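Local coordinates for protein esterase (uncultured bacterium pCosCE1, PDB 7ATL) that hydrolyses carboxylic esters as a family VIII carboxylesterase with a beta-lactamase-like fold, and also shows promiscuous acyltransferase activity, at residues V56-Q60 against V268-D272; D140-L144 against I247-R253; V274-E279 against S356-L360; G341-S346 against E366-G370. All blocks are in the same frame, centred on the assembly; numbering follows the deposited sequence.

Contact 1 of 4, residues V56-Q60 against V268-D272; sequences VRETQ and VGDAD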
loop_
_atom_site.group_PDB
_atom_site.type_symbol
_atom_site.label_atom_id
_atom_site.label_comp_id
_atom_site.label_asym_id
_atom_site.label_seq_id
_atom_site.Cartn_x
_atom_site.Cartn_y
_atom_site.Cartn_z
ATOM N N VAL A 56 1.757 -0.624 -21.142
ATOM C CA VAL A 56 2.851 -1.607 -21.315
ATOM C C VAL A 56 3.277 -2.101 -19.918
ATOM O O VAL A 56 2.899 -1.477 -18.893
ATOM C CB VAL A 56 4.030 -1.015 -22.125
ATOM C CG1 VAL A 56 3.604 -0.550 -23.517
ATOM C CG2 VAL A 56 4.767 0.090 -21.384
ATOM N N ARG A 57 4.044 -3.198 -19.877
ATOM C CA ARG A 57 4.457 -3.897 -18.640
ATOM C C ARG A 57 5.280 -2.945 -17.767
ATOM O O ARG A 57 5.113 -2.985 -16.529
ATOM C CB ARG A 57 5.245 -5.151 -19.017
ATOM C CG ARG A 57 5.531 -6.070 -17.839
ATOM C CD ARG A 57 6.456 -7.199 -18.230
ATOM N NE ARG A 57 6.918 -7.941 -17.069
ATOM C CZ ARG A 57 7.167 -9.245 -17.050
ATOM N NH1 ARG A 57 6.982 -9.986 -18.132
ATOM N NH2 ARG A 57 7.576 -9.822 -15.936
ATOM N N GLU A 58 6.109 -2.105 -18.399
ATOM C CA GLU A 58 7.050 -1.152 -17.735
ATOM C C GLU A 58 6.322 0.132 -17.291
ATOM O O GLU A 58 6.976 0.958 -16.627
ATOM C CB GLU A 58 8.206 -0.740 -18.658
ATOM C CG GLU A 58 8.963 -1.905 -19.281
ATOM C CD GLU A 58 8.305 -2.550 -20.494
ATOM O OE1 GLU A 58 7.683 -1.812 -21.289
ATOM O OE2 GLU A 58 8.407 -3.791 -20.626
ATOM N N THR A 59 5.036 0.316 -17.613
ATOM C CA THR A 59 4.296 1.536 -17.202
ATOM C C THR A 59 4.388 1.711 -15.679
ATOM O O THR A 59 4.068 0.765 -14.921
ATOM C CB THR A 59 2.826 1.522 -17.631
ATOM O OG1 THR A 59 2.777 1.361 -19.045
ATOM C CG2 THR A 59 2.112 2.796 -17.236
ATOM N N GLN A 60 4.802 2.895 -15.247
ATOM C CA GLN A 60 4.916 3.253 -13.812
ATOM C C GLN A 60 3.546 3.723 -13.308
ATOM O O GLN A 60 2.760 4.330 -14.094
ATOM C CB GLN A 60 5.984 4.325 -13.617
ATOM C CG GLN A 60 6.646 4.251 -12.258
ATOM C CD GLN A 60 7.430 5.496 -11.905
ATOM O OE1 GLN A 60 7.093 6.613 -12.316
ATOM N NE2 GLN A 60 8.462 5.308 -11.090
ATOM N N VAL A 268 5.848 5.902 -6.209
ATOM C CA VAL A 268 5.604 5.516 -7.627
ATOM C C VAL A 268 6.473 4.291 -7.933
ATOM O O VAL A 268 7.556 4.166 -7.315
ATOM C CB VAL A 268 5.946 6.673 -8.581
ATOM C CG1 VAL A 268 4.965 7.824 -8.405
ATOM C CG2 VAL A 268 7.384 7.150 -8.431
ATOM N N GLY A 269 6.025 3.428 -8.847
ATOM C CA GLY A 269 6.757 2.207 -9.219
ATOM C C GLY A 269 5.997 1.326 -10.196
ATOM O O GLY A 269 4.765 1.509 -10.357
ATOM N N ASP A 270 6.719 0.382 -10.814
ATOM C CA ASP A 270 6.157 -0.554 -11.818
ATOM C C ASP A 270 5.778 -1.854 -11.123
ATOM O O ASP A 270 6.184 -2.064 -9.988
ATOM C CB ASP A 270 7.092 -0.724 -13.017
ATOM C CG ASP A 270 8.406 -1.394 -12.705
ATOM O OD1 ASP A 270 8.511 -1.940 -11.593
ATOM O OD2 ASP A 270 9.311 -1.366 -13.590
ATOM N N ALA A 271 4.990 -2.669 -11.806
ATOM C CA ALA A 271 4.445 -3.949 -11.312
ATOM C C ALA A 271 5.593 -4.914 -10.970
ATOM O O ALA A 271 5.527 -5.534 -9.899
ATOM C CB ALA A 271 3.492 -4.498 -12.348
ATOM N N ASP A 272 6.630 -5.012 -11.806
ATOM C CA ASP A 272 7.739 -5.987 -11.606
ATOM C C ASP A 272 8.500 -5.673 -10.325
ATOM O O ASP A 272 8.994 -6.641 -9.704
ATOM C CB ASP A 272 8.715 -6.043 -12.784
ATOM C CG ASP A 272 8.111 -6.849 -13.912
ATOM O OD1 ASP A 272 8.140 -8.061 -13.798
ATOM O OD2 ASP A 272 7.513 -6.250 -14.836
HETATM O O HOH W 1 3.895 -1.839 -14.388
HETATM O O HOH W 2 7.147 -3.613 -14.589
HETATM O O HOH W 3 9.162 0.727 -15.241
#
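Extended from CG to NE, with CG opposite the backbone N (chi1 -171°), the side chain of Arg57 reaches across to Asp272, whose CG lies beside its own backbone N (chi1 -78°). The result is a side-on, two-pronged salt bridge. Arg57 NE donates to Asp272 OD2 at 2.9 Å, and Arg57 NH2 to Asp272 OD1 at 2.8 Å; both bonds are nearly straight and both oxygens are met on the syn side. Guanidinium and carboxylate lie 17° from coplanar, a pairing that fixes the rotation of both groups.

Water completes the joint beside this bridge. One molecule links Arg57 O and Thr59 O to Ala271 N, and a second joins Arg57 O to Asp272 N and OD2, so that two N-H groups of the first helical turn are served by the type I turn Val56-Thr59. Asp270 holds the N-cap position of that helix: its OD1 accepts from Asp273 N, while OD2 pairs with Arg205. Farther along, Gln60 lays its amide against Val268, with NE2 3.4 Å from CG2, although NE2 donates to the carbonyl of Asn206.

The contact thus fastens the loop between strands 53-54 and 61-62 to the start of helix 271-283. Arg57 also touches Leu31 of strand 27-34 and Val38 of strand 37-44, and Ala271 faces strand 355-361.

Contact 2 of 4, residues D140-L144 against I247-R253; sequences DGMEL and IELAPSR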
loop_
_atom_site.group_PDB
_atom_site.type_symbol
_atom_site.label_atom_id
_atom_site.label_comp_id
_atom_site.label_asym_id
_atom_site.label_seq_id
_atom_site.Cartn_x
_atom_site.Cartn_y
_atom_site.Cartn_z
ATOM N N ASP A 140 -2.548 13.509 4.193
ATOM C CA ASP A 140 -2.581 12.025 4.134
ATOM C C ASP A 140 -1.489 11.501 3.199
ATOM O O ASP A 140 -1.340 10.276 3.160
ATOM C CB ASP A 140 -3.968 11.527 3.717
ATOM C CG ASP A 140 -5.036 11.623 4.799
ATOM O OD1 ASP A 140 -4.665 11.731 6.013
ATOM O OD2 ASP A 140 -6.251 11.531 4.423
ATOM N N GLY A 141 -0.768 12.367 2.478
ATOM C CA GLY A 141 0.352 11.967 1.602
ATOM C C GLY A 141 0.033 11.990 0.104
ATOM O O GLY A 141 0.960 11.746 -0.685
ATOM N N MET A 142 -1.196 12.295 -0.326
ATOM C CA MET A 142 -1.587 12.184 -1.768
ATOM C C MET A 142 -2.015 13.525 -2.383
ATOM O O MET A 142 -2.202 13.573 -3.621
ATOM C CB MET A 142 -2.703 11.149 -1.915
ATOM C CG MET A 142 -2.176 9.735 -1.654
ATOM S SD MET A 142 -3.499 8.546 -1.370
ATOM C CE MET A 142 -3.940 8.982 0.310
ATOM N N GLU A 143 -2.075 14.580 -1.568
ATOM C CA GLU A 143 -2.605 15.921 -1.926
ATOM C C GLU A 143 -1.455 16.931 -2.005
ATOM O O GLU A 143 -0.340 16.606 -1.563
ATOM C CB GLU A 143 -3.649 16.371 -0.899
ATOM C CG GLU A 143 -3.079 16.701 0.480
ATOM C CD GLU A 143 -2.904 15.461 1.340
ATOM O OE1 GLU A 143 -3.878 15.090 2.005
ATOM O OE2 GLU A 143 -1.809 14.835 1.293
ATOM N N LEU A 144 -1.712 18.127 -2.544
ATOM C CA LEU A 144 -0.686 19.201 -2.606
ATOM C C LEU A 144 -0.545 19.827 -1.214
ATOM O O LEU A 144 -1.539 19.917 -0.482
ATOM C CB LEU A 144 -1.077 20.240 -3.661
ATOM C CG LEU A 144 -1.143 19.746 -5.107
ATOM C CD1 LEU A 144 -1.489 20.890 -6.044
ATOM C CD2 LEU A 144 0.159 19.098 -5.545
ATOM N N ILE A 247 -11.510 11.614 0.078
ATOM C CA ILE A 247 -10.039 11.545 -0.103
ATOM C C ILE A 247 -9.652 12.650 -1.089
ATOM O O ILE A 247 -10.386 12.854 -2.085
ATOM C CB ILE A 247 -9.597 10.142 -0.579
ATOM C CG1 ILE A 247 -8.108 10.119 -0.925
ATOM C CG2 ILE A 247 -10.447 9.676 -1.757
ATOM C CD1 ILE A 247 -7.547 8.756 -1.102
ATOM N N GLU A 248 -8.534 13.316 -0.818
ATOM C CA GLU A 248 -7.981 14.412 -1.646
ATOM C C GLU A 248 -6.817 13.854 -2.457
ATOM O O GLU A 248 -5.801 13.506 -1.845
ATOM C CB GLU A 248 -7.509 15.569 -0.759
ATOM C CG GLU A 248 -7.328 16.839 -1.547
ATOM C CD GLU A 248 -6.837 18.081 -0.830
ATOM O OE1 GLU A 248 -6.891 18.158 0.428
ATOM O OE2 GLU A 248 -6.386 18.969 -1.568
ATOM N N LEU A 249 -6.945 13.822 -3.780
ATOM C CA LEU A 249 -5.888 13.282 -4.666
ATOM C C LEU A 249 -5.341 14.392 -5.554
ATOM O O LEU A 249 -6.132 15.198 -6.065
ATOM C CB LEU A 249 -6.469 12.163 -5.521
ATOM C CG LEU A 249 -6.897 10.922 -4.750
ATOM C CD1 LEU A 249 -7.612 9.924 -5.681
ATOM C CD2 LEU A 249 -5.700 10.300 -4.055
ATOM N N ALA A 250 -4.026 14.394 -5.728
ATOM C CA ALA A 250 -3.296 15.344 -6.576
ATOM C C ALA A 250 -2.299 14.550 -7.410
ATOM O O ALA A 250 -1.138 14.394 -7.040
ATOM C CB ALA A 250 -2.663 16.407 -5.719
ATOM N N PRO A 251 -2.744 14.013 -8.568
ATOM C CA PRO A 251 -1.866 13.256 -9.463
ATOM C C PRO A 251 -0.570 13.954 -9.909
ATOM O O PRO A 251 0.342 13.251 -10.266
ATOM C CB PRO A 251 -2.764 12.923 -10.659
ATOM C CG PRO A 251 -4.140 12.909 -10.034
ATOM C CD PRO A 251 -4.134 14.046 -9.040
ATOM N N SER A 252 -0.463 15.273 -9.807
ATOM C CA SER A 252 0.801 15.995 -10.124
ATOM C C SER A 252 1.859 15.735 -9.039
ATOM O O SER A 252 3.049 15.882 -9.353
ATOM C CB SER A 252 0.568 17.472 -10.331
ATOM O OG SER A 252 0.235 18.123 -9.114
ATOM N N ARG A 253 1.458 15.388 -7.808
ATOM C CA ARG A 253 2.395 15.227 -6.665
ATOM C C ARG A 253 3.559 14.301 -7.048
ATOM O O ARG A 253 4.720 14.634 -6.720
ATOM C CB ARG A 253 1.642 14.677 -5.454
ATOM C CG ARG A 253 2.419 14.756 -4.147
ATOM C CD ARG A 253 1.639 14.118 -3.018
ATOM N NE ARG A 253 2.133 14.521 -1.715
ATOM C CZ ARG A 253 3.222 14.032 -1.140
ATOM N NH1 ARG A 253 3.960 13.116 -1.757
ATOM N NH2 ARG A 253 3.557 14.466 0.064
HETATM O O HOH W 4 -6.944 12.632 1.896
HETATM O O HOH W 5 -4.752 12.855 0.489
HETATM O O HOH W 6 2.409 17.608 -0.258
HETATM O O HOH W 7 0.884 15.598 1.043
HETATM O O HOH W 8 -4.595 18.765 -3.484
#
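Ile247 begins the contact by setting CD1 against the methyl end of Met142, 3.9 Å from CE, the two side chains crossing at about a right angle. At Glu248 the extended chain passes beside Glu143, whose CB lies 3.6 Å from Glu248 CD. The two carboxylates stand nearly perpendicular, and their OE1 atoms are 4.6 Å apart; Arg124 forms salt bridges with both, which probably offsets the like charges. Glu143 turns back at chi2 (-84°), and its oxygens accept from the backbone nitrogens of Asp140 and Gly141, bracing its own loop.

Leu249 runs alongside Met142, CD2 to CB 3.8 Å. Ala250 then makes the backbone link, its N donating to Met142 O at 2.9 Å, while its methyl packs against Leu144 CG.

Arg253 closes the walk. Its NE donates to Glu143 O at 3.2 Å, with the acceptor in the guanidinium plane, whereas Gly141 O lies 3.1 Å above that plane, offset toward its rim, at a poor angle for a hydrogen bond. Water bridges NH2 to Glu143 O and OE2, and NH2 also reaches Tyr260 O, with the Tyr260 ring in a cation-pi contact.

Met142 lies near, without touching, Ser65, Lys68 and Tyr123, probably the catalytic set as in family VIII esterases. The contact joins the loop between helices 132-136 and 149-157 to the end of strand 246-249, which pairs antiparallel with strand 235-238.

Contact 3 of 4, residues V274-E279 against S356-L360; sequences VLQLVE and SVVAL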
loop_
_atom_site.group_PDB
_atom_site.type_symbol
_atom_site.label_atom_id
_atom_site.label_comp_id
_atom_site.label_asym_id
_atom_site.label_seq_id
_atom_site.Cartn_x
_atom_site.Cartn_y
_atom_site.Cartn_z
ATOM N N VAL A 274 7.088 -4.350 -7.687
ATOM C CA VAL A 274 6.141 -4.787 -6.619
ATOM C C VAL A 274 6.204 -6.313 -6.478
ATOM O O VAL A 274 6.094 -6.809 -5.341
ATOM C CB VAL A 274 4.713 -4.288 -6.914
ATOM C CG1 VAL A 274 3.677 -4.830 -5.934
ATOM C CG2 VAL A 274 4.669 -2.768 -6.959
ATOM N N LEU A 275 6.372 -7.039 -7.582
ATOM C CA LEU A 275 6.399 -8.519 -7.554
ATOM C C LEU A 275 7.660 -8.977 -6.822
ATOM O O LEU A 275 7.563 -9.964 -6.075
ATOM C CB LEU A 275 6.358 -9.082 -8.973
ATOM C CG LEU A 275 6.394 -10.609 -9.036
ATOM C CD1 LEU A 275 5.305 -11.222 -8.167
ATOM C CD2 LEU A 275 6.241 -11.094 -10.460
ATOM N N GLN A 276 8.792 -8.290 -7.040
ATOM C CA GLN A 276 10.068 -8.526 -6.310
ATOM C C GLN A 276 9.774 -8.373 -4.823
ATOM O O GLN A 276 10.164 -9.256 -4.042
ATOM C CB GLN A 276 11.160 -7.519 -6.689
ATOM C CG GLN A 276 11.941 -7.854 -7.954
ATOM C CD GLN A 276 12.424 -9.283 -7.874
ATOM O OE1 GLN A 276 13.179 -9.671 -6.968
ATOM N NE2 GLN A 276 11.926 -10.097 -8.792
ATOM N N LEU A 277 9.103 -7.281 -4.453
ATOM C CA LEU A 277 8.750 -6.993 -3.041
ATOM C C LEU A 277 7.891 -8.139 -2.463
ATOM O O LEU A 277 8.168 -8.597 -1.340
ATOM C CB LEU A 277 8.005 -5.658 -2.989
ATOM C CG LEU A 277 7.247 -5.401 -1.692
ATOM C CD1 LEU A 277 8.240 -5.317 -0.533
ATOM C CD2 LEU A 277 6.394 -4.138 -1.791
ATOM N N VAL A 278 6.849 -8.564 -3.172
ATOM C CA VAL A 278 5.877 -9.556 -2.638
ATOM C C VAL A 278 6.555 -10.937 -2.527
ATOM O O VAL A 278 6.348 -11.607 -1.478
ATOM C CB VAL A 278 4.593 -9.585 -3.480
ATOM C CG1 VAL A 278 3.640 -10.673 -3.021
ATOM C CG2 VAL A 278 3.891 -8.231 -3.475
ATOM N N GLU A 279 7.338 -11.361 -3.524
ATOM C CA GLU A 279 8.120 -12.629 -3.463
ATOM C C GLU A 279 9.029 -12.597 -2.225
ATOM O O GLU A 279 8.993 -13.561 -1.434
ATOM C CB GLU A 279 8.932 -12.848 -4.742
ATOM C CG GLU A 279 8.182 -13.662 -5.774
ATOM C CD GLU A 279 7.881 -15.066 -5.293
ATOM O OE1 GLU A 279 8.870 -15.840 -5.132
ATOM O OE2 GLU A 279 6.678 -15.360 -5.034
ATOM N N SER A 356 2.369 -15.433 -5.888
ATOM C CA SER A 356 2.274 -13.967 -5.697
ATOM C C SER A 356 1.483 -13.394 -6.882
ATOM O O SER A 356 1.642 -13.859 -8.040
ATOM C CB SER A 356 3.633 -13.323 -5.545
ATOM O OG SER A 356 4.420 -13.937 -4.530
ATOM N N VAL A 357 0.612 -12.439 -6.592
ATOM C CA VAL A 357 -0.252 -11.748 -7.587
ATOM C C VAL A 357 -0.064 -10.249 -7.395
ATOM O O VAL A 357 -0.142 -9.794 -6.274
ATOM C CB VAL A 357 -1.718 -12.171 -7.416
ATOM C CG1 VAL A 357 -2.676 -11.350 -8.266
ATOM C CG2 VAL A 357 -1.862 -13.653 -7.706
ATOM N N VAL A 358 0.209 -9.531 -8.467
ATOM C CA VAL A 358 0.247 -8.041 -8.494
ATOM C C VAL A 358 -0.741 -7.574 -9.567
ATOM O O VAL A 358 -0.632 -8.013 -10.728
ATOM C CB VAL A 358 1.669 -7.519 -8.765
ATOM C CG1 VAL A 358 1.644 -6.032 -9.076
ATOM C CG2 VAL A 358 2.605 -7.810 -7.610
ATOM N N ALA A 359 -1.678 -6.720 -9.192
ATOM C CA ALA A 359 -2.732 -6.207 -10.089
ATOM C C ALA A 359 -2.788 -4.685 -9.960
ATOM O O ALA A 359 -3.561 -4.184 -9.121
ATOM C CB ALA A 359 -4.029 -6.855 -9.710
ATOM N N LEU A 360 -1.940 -3.988 -10.714
ATOM C CA LEU A 360 -1.891 -2.500 -10.737
ATOM C C LEU A 360 -2.872 -2.007 -11.790
ATOM O O LEU A 360 -2.841 -2.548 -12.894
ATOM C CB LEU A 360 -0.461 -2.046 -11.056
ATOM C CG LEU A 360 0.606 -2.491 -10.052
ATOM C CD1 LEU A 360 1.901 -1.721 -10.268
ATOM C CD2 LEU A 360 0.148 -2.333 -8.608
#
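Val274 opens the helical side of the interface by pressing CG1 into the branch of Val358, 3.6 Å from CG2 and a little farther from CG1. With CG1 opposite the backbone N (chi1 174°), its second methyl, CG2, is left facing Leu360 CD1 more loosely, at 4.4 Å. Leu275 comes next, and here it is partly the backbone that does the touching: Val358 CG2 lies 3.8 Å from Leu275 N, tucked against the helix surface. The side chain also touches Val358 through CB, and its CD1 meets Ser356 CB at 3.8 Å.

One turn on from Val274, Val278 presents CG1 to Ser356, 3.7 Å from its CB, while CG2 remains on the fringe of Val358. Val358 CG2 is thus approached by Val274, Leu275 and Val278. Glu279 then brings the polar end of the contact. Its chain folds over at chi2 (-63°) and offers the anti lone pair of OE2 to Ser356 OG, which donates at 2.7 Å. The same OE2 is salt-bridged to Arg282, so a buried serine hydroxyl is satisfied by a carboxylate whose charge is probably offset by the Arg282 side chain.

Helix and strand run roughly antiparallel, 149° between directions, with segment axes 8.4 Å apart. This is the helix-on-sheet layer of the beta-lactamase fold: helix 271-283 lies over strand 355-361, itself between strands 27-34 and 345-350, and on its far flank Leu277 meets helix 67-80.

Contact 4 of 4, residues G341-S346 against E366-G370; sequences GVYGHS and EGMSG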
loop_
_atom_site.group_PDB
_atom_site.type_symbol
_atom_site.label_atom_id
_atom_site.label_comp_id
_atom_site.label_asym_id
_atom_site.label_seq_id
_atom_site.Cartn_x
_atom_site.Cartn_y
_atom_site.Cartn_z
ATOM N N GLY A 341 -4.284 -0.393 -2.896
ATOM C CA GLY A 341 -4.030 1.054 -3.063
ATOM C C GLY A 341 -5.228 1.767 -3.652
ATOM O O GLY A 341 -5.788 1.279 -4.644
ATOM N N VAL A 342 -5.602 2.914 -3.104
ATOM C CA VAL A 342 -6.803 3.649 -3.590
ATOM C C VAL A 342 -6.633 3.994 -5.070
ATOM O O VAL A 342 -7.647 4.067 -5.733
ATOM C CB VAL A 342 -7.103 4.916 -2.774
ATOM C CG1 VAL A 342 -7.304 4.604 -1.304
ATOM C CG2 VAL A 342 -6.026 5.973 -2.951
ATOM N N TYR A 343 -5.430 4.215 -5.597
ATOM C CA TYR A 343 -5.272 4.583 -7.039
ATOM C C TYR A 343 -5.757 3.441 -7.946
ATOM O O TYR A 343 -6.052 3.704 -9.122
ATOM C CB TYR A 343 -3.843 5.031 -7.377
ATOM C CG TYR A 343 -3.590 6.504 -7.157
ATOM C CD1 TYR A 343 -4.285 7.457 -7.887
ATOM C CD2 TYR A 343 -2.653 6.954 -6.240
ATOM C CE1 TYR A 343 -4.062 8.814 -7.708
ATOM C CE2 TYR A 343 -2.409 8.304 -6.054
ATOM C CZ TYR A 343 -3.114 9.235 -6.795
ATOM O OH TYR A 343 -2.906 10.565 -6.631
ATOM N N GLY A 344 -5.770 2.203 -7.435
ATOM C CA GLY A 344 -6.506 1.080 -8.042
ATOM C C GLY A 344 -5.700 -0.203 -8.051
ATOM O O GLY A 344 -5.598 -0.785 -9.114
ATOM N N HIS A 345 -5.168 -0.654 -6.915
ATOM C CA HIS A 345 -4.214 -1.802 -6.882
ATOM C C HIS A 345 -4.653 -2.858 -5.865
ATOM O O HIS A 345 -5.366 -2.499 -4.881
ATOM C CB HIS A 345 -2.769 -1.374 -6.606
ATOM C CG HIS A 345 -2.322 -0.131 -7.304
ATOM N ND1 HIS A 345 -2.520 0.085 -8.653
ATOM C CD2 HIS A 345 -1.672 0.964 -6.828
ATOM C CE1 HIS A 345 -1.991 1.254 -8.978
ATOM N NE2 HIS A 345 -1.476 1.823 -7.868
ATOM N N SER A 346 -4.280 -4.113 -6.143
ATOM C CA SER A 346 -4.322 -5.250 -5.191
ATOM C C SER A 346 -3.024 -6.053 -5.324
ATOM O O SER A 346 -2.378 -5.977 -6.370
ATOM C CB SER A 346 -5.554 -6.108 -5.356
ATOM O OG SER A 346 -5.623 -6.664 -6.651
ATOM N N GLU A 366 -12.196 1.003 -8.743
ATOM C CA GLU A 366 -12.515 -0.363 -9.259
ATOM C C GLU A 366 -11.307 -1.277 -8.995
ATOM O O GLU A 366 -11.504 -2.352 -8.441
ATOM C CB GLU A 366 -12.966 -0.333 -10.728
ATOM C CG GLU A 366 -13.246 -1.707 -11.349
ATOM C CD GLU A 366 -14.391 -2.550 -10.796
ATOM O OE1 GLU A 366 -15.316 -1.996 -10.184
ATOM O OE2 GLU A 366 -14.357 -3.780 -10.993
ATOM N N GLY A 367 -10.091 -0.826 -9.287
ATOM C CA GLY A 367 -8.872 -1.634 -9.106
ATOM C C GLY A 367 -8.598 -2.043 -7.657
ATOM O O GLY A 367 -7.828 -2.999 -7.447
ATOM N N MET A 368 -9.142 -1.330 -6.671
ATOM C CA MET A 368 -8.812 -1.567 -5.249
ATOM C C MET A 368 -9.930 -2.389 -4.631
ATOM O O MET A 368 -9.621 -3.432 -4.006
ATOM C CB MET A 368 -8.692 -0.258 -4.470
ATOM C CG MET A 368 -8.569 -0.477 -2.975
ATOM S SD MET A 368 -8.708 1.030 -2.006
ATOM C CE MET A 368 -10.471 1.336 -2.035
ATOM N N SER A 369 -11.156 -1.881 -4.737
ATOM C CA SER A 369 -12.340 -2.371 -3.983
ATOM C C SER A 369 -13.442 -2.861 -4.922
ATOM O O SER A 369 -14.417 -3.382 -4.410
ATOM C CB SER A 369 -12.875 -1.308 -3.070
ATOM O OG SER A 369 -13.192 -0.134 -3.801
ATOM N N GLY A 370 -13.296 -2.711 -6.234
ATOM C CA GLY A 370 -14.329 -3.154 -7.189
ATOM C C GLY A 370 -14.362 -4.666 -7.334
ATOM O O GLY A 370 -13.769 -5.362 -6.496
HETATM O O HOH W 9 -7.165 -3.794 -3.134
HETATM O O HOH W 10 -6.219 -4.855 -8.584
#
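Met368 CB rests on the carbonyl of Gly341, 3.3 Å from its O, and from there the side chain climbs beside the turn at 341-345. CG, opposite the backbone N (chi1 171°), stays over the same carbonyl at 3.7 Å from Gly341 O. SD arrives at Val342, 3.6 Å from its CA and 3.9 Å from CG1, and the two side chains point the same way. The bend at chi3 (77°) then turns CE away from the valine.

Gly341 O is also the acceptor for Gly344 N and His345 N. Gly344 and His345 together face Gly341, which makes this a classic beta bulge at the junction of strands 337-341 and 345-350 in the central antiparallel sheet. The phi of 137° at Gly344 belongs to a conformation that residues with a side chain rarely adopt.

Backbone meets backbone at two glycines: Gly367 CA lies 3.4 Å from Gly344 O in a CA-H...O contact, and with no side chain at Gly367 the two backbones can come this close. A second such contact joins Met368 CA to His345 O. No direct hydrogen bond crosses between the segments. Instead, one water donates to His345 O and Met368 O, and another donates to Gly367 O while accepting from Ser346 OG, so the short helix 366-369 is tethered through solvent at two carbonyls.

His345 points its CB away from the helix, and its imidazole is held by Arg62 O at NE2 and by Thr361 N at ND1. Val342 CG2, the branch not facing SD, packs on Ile247 CD1 of strand 246-249.

In the fold
From the N terminus, the chain first reaches 56-60, and contact 1 closes a loop of some 200 residues when 268-272 returns to it. Contact 2, closing about 100 residues between 140-144 and 247-253, lies wholly within that loop. Helix 271-283 then carries the chain from contact 1 into contact 3, which spans 76 residues; the two touch where Ala271 meets Leu360. Contact 4 closes just 19 residues and crosses contact 3, because 341-346 precedes 356-360 and 366-370 follows it; they sit on neighbouring strands, with Ala359 N probably bonded to Ser346 O. Contacts 2 and 4 meet at Val342, so the 140-144 loop and strand 246-249 are joined to the bulged turn of the main sheet.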